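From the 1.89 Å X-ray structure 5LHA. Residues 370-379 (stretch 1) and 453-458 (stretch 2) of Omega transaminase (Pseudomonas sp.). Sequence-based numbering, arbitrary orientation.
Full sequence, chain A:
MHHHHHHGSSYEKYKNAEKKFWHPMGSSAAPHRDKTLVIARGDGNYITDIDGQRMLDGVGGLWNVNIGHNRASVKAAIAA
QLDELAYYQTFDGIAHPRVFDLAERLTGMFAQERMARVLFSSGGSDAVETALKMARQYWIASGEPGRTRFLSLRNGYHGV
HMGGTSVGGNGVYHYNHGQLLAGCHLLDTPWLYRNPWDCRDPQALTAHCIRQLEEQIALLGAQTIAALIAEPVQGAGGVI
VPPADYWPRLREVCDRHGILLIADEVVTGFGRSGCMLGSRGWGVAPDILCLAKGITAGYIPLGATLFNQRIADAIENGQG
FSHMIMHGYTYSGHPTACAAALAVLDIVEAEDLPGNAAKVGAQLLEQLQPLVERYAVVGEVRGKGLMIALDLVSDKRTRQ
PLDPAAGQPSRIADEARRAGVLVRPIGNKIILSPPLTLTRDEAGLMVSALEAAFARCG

Stretch 1, residues 370-379: PLVERYAVVG
Stretch 2 (453-458) AFARCG

Two segments meet here, no two touching residues being fewer than 76 positions apart, burying 306 Å² summed over both sides. Stretch 1 is helical through Arg-374, with Arg-374 N to Pro-370 O and Tyr-375 N to Leu-371 O both at 3.0 Å. Tyr-375 (phi/psi -122/119) leaves the helix and opens a type I turn, closed by Val-378 N to Tyr-375 O at 3.1 Å; Ala-376 (-56/-39) and Val-377 (-68/-19) fill its middle, and a strand begins at Val-378 (-83/107). Stretch 2 continues an earlier helix, with hydrogen bonds from Cys-457 N to Ala-453 O (2.7 Å) and Gly-458 N to Phe-454 O (2.8 Å). The closest CA atoms across the stretches are those of Val-377 and Gly-458, 6.3 Å apart.

Phe-454 contributes most, 96 Å². Its CA-to-CB bond points toward stretch 1, with chi1 -76° (m) and chi2 -78°. Val-378 CG2 (chi1 t) sits over one face of its ring, 4.0 Å from the centroid and 25° off the normal, whereas Val-377 CG1 (chi1 p) lies near the ring plane, 3.9 Å from Phe-454 CE1. Leu-371 (m, t) approaches obliquely, its CD1 4.4 Å from Phe-454 CE2.

Tyr-375 follows with 71 Å², its CA-to-CB bond also pointing toward stretch 2 (chi1 -67°, m; chi2 -76°). Phe-454 CB stands 3.4 Å from the Tyr-375 ring centroid, only 8° off the normal, a CH-pi contact almost directly over the face. The two aromatic rings themselves meet obliquely, centroids 5.5 Å apart and planes at 37°. Tyr-375 OH comes within 3.0 Å of Ala-455 N, but the poor angle excludes a hydrogen bond; no hydrogen bond crosses the interface, and packing dominates.

Val-377 covers 42 Å², its CG1 also reaching Gly-458 O at 3.5 Å.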

# COMPACT_ATOMS: atom_id res chain seq x y z
N PRO A 370 5.16 16.63 45.56
CA PRO A 370 4.46 17.81 46.10
C PRO A 370 4.09 18.85 45.06
O PRO A 370 3.18 19.65 45.31
CB PRO A 370 5.46 18.37 47.12
CG PRO A 370 6.21 17.18 47.57
CD PRO A 370 6.38 16.33 46.34
N LEU A 371 4.76 18.87 43.90
CA LEU A 371 4.37 19.79 42.83
C LEU A 371 2.94 19.54 42.38
O LEU A 371 2.24 20.48 41.97
CB LEU A 371 5.33 19.67 41.65
CG LEU A 371 6.73 20.29 41.73
CD1 LEU A 371 7.50 19.97 40.46
CD2 LEU A 371 6.69 21.80 41.97
N VAL A 372 2.50 18.28 42.41
CA VAL A 372 1.15 17.95 41.96
C VAL A 372 0.10 18.69 42.78
O VAL A 372 -0.85 19.25 42.23
CB VAL A 372 0.94 16.42 42.03
CG1 VAL A 372 -0.46 16.06 41.60
CG2 VAL A 372 1.98 15.72 41.18
N GLU A 373 0.24 18.68 44.10
CA GLU A 373 -0.72 19.39 44.95
C GLU A 373 -0.54 20.90 44.88
O GLU A 373 -1.52 21.64 44.89
CB GLU A 373 -0.61 18.89 46.39
CG GLU A 373 -1.12 17.45 46.59
CD GLU A 373 -0.32 16.40 45.83
OE1 GLU A 373 0.80 16.70 45.37
OE2 GLU A 373 -0.83 15.27 45.69
N ARG A 374 0.72 21.37 44.80
CA ARG A 374 0.98 22.81 44.86
C ARG A 374 0.42 23.55 43.65
O ARG A 374 -0.10 24.66 43.78
CB ARG A 374 2.48 23.07 44.98
CG ARG A 374 3.12 22.64 46.29
CD ARG A 374 4.62 22.92 46.28
NE ARG A 374 5.34 22.16 47.30
CZ ARG A 374 5.97 22.71 48.33
NH1 ARG A 374 5.99 24.03 48.48
NH2 ARG A 374 6.60 21.94 49.21
N TYR A 375 0.51 22.94 42.47
CA TYR A 375 0.26 23.64 41.21
C TYR A 375 -0.86 22.94 40.45
O TYR A 375 -0.75 21.75 40.13
CB TYR A 375 1.54 23.70 40.38
CG TYR A 375 2.62 24.57 40.99
CD1 TYR A 375 2.53 25.96 40.93
CD2 TYR A 375 3.72 24.01 41.63
CE1 TYR A 375 3.50 26.76 41.49
CE2 TYR A 375 4.70 24.81 42.19
CZ TYR A 375 4.59 26.19 42.11
OH TYR A 375 5.57 26.98 42.66
N ALA A 376 -1.95 23.67 40.19
CA ALA A 376 -3.08 23.11 39.45
C ALA A 376 -2.66 22.55 38.10
O ALA A 376 -3.15 21.50 37.67
CB ALA A 376 -4.17 24.17 39.28
N VAL A 377 -1.73 23.23 37.41
CA VAL A 377 -1.37 22.82 36.06
C VAL A 377 -0.63 21.49 36.04
O VAL A 377 -0.58 20.82 35.00
CB VAL A 377 -0.56 23.95 35.37
CG1 VAL A 377 0.86 24.04 35.95
CG2 VAL A 377 -0.52 23.75 33.87
N VAL A 378 -0.07 21.07 37.18
CA VAL A 378 0.66 19.80 37.28
C VAL A 378 -0.34 18.67 37.48
O VAL A 378 -0.88 18.49 38.57
CB VAL A 378 1.68 19.84 38.42
CG1 VAL A 378 2.44 18.52 38.51
CG2 VAL A 378 2.65 21.01 38.22
N GLY A 379 -0.55 17.87 36.44
CA GLY A 379 -1.49 16.76 36.52
C GLY A 379 -0.97 15.56 37.29
O GLY A 379 -1.58 15.15 38.28
N ALA A 453 10.28 27.49 38.43
CA ALA A 453 9.63 27.71 37.14
C ALA A 453 8.11 27.71 37.27
O ALA A 453 7.42 28.49 36.60
CB ALA A 453 10.09 26.66 36.14
N PHE A 454 7.56 26.82 38.11
CA PHE A 454 6.12 26.78 38.29
C PHE A 454 5.62 27.91 39.17
O PHE A 454 4.47 28.34 39.01
CB PHE A 454 5.69 25.44 38.88
CG PHE A 454 5.71 24.33 37.90
CD1 PHE A 454 4.67 24.19 36.99
CD2 PHE A 454 6.76 23.44 37.85
CE1 PHE A 454 4.69 23.17 36.07
CE2 PHE A 454 6.78 22.43 36.94
CZ PHE A 454 5.75 22.29 36.04
N ALA A 455 6.44 28.39 40.10
CA ALA A 455 6.07 29.60 40.83
C ALA A 455 5.97 30.79 39.88
O ALA A 455 5.08 31.64 40.02
CB ALA A 455 7.08 29.89 41.94
N ARG A 456 6.86 30.83 38.89
CA ARG A 456 6.86 31.89 37.90
C ARG A 456 5.74 31.70 36.88
O ARG A 456 4.90 32.59 36.69
CB ARG A 456 8.22 31.93 37.22
CG ARG A 456 8.45 33.12 36.33
CD ARG A 456 8.26 34.40 37.08
NE ARG A 456 8.87 35.53 36.40
CZ ARG A 456 9.96 36.16 36.84
NH1 ARG A 456 10.54 35.77 37.97
NH2 ARG A 456 10.45 37.19 36.16
N CYS A 457 5.71 30.54 36.22
CA CYS A 457 4.88 30.34 35.04
C CYS A 457 3.84 29.24 35.19
O CYS A 457 3.24 28.83 34.19
CB CYS A 457 5.78 30.05 33.83
SG CYS A 457 7.09 31.28 33.59
N GLY A 458 3.62 28.73 36.40
CA GLY A 458 2.65 27.67 36.60
C GLY A 458 1.21 28.15 36.64
O GLY A 458 0.29 27.46 36.19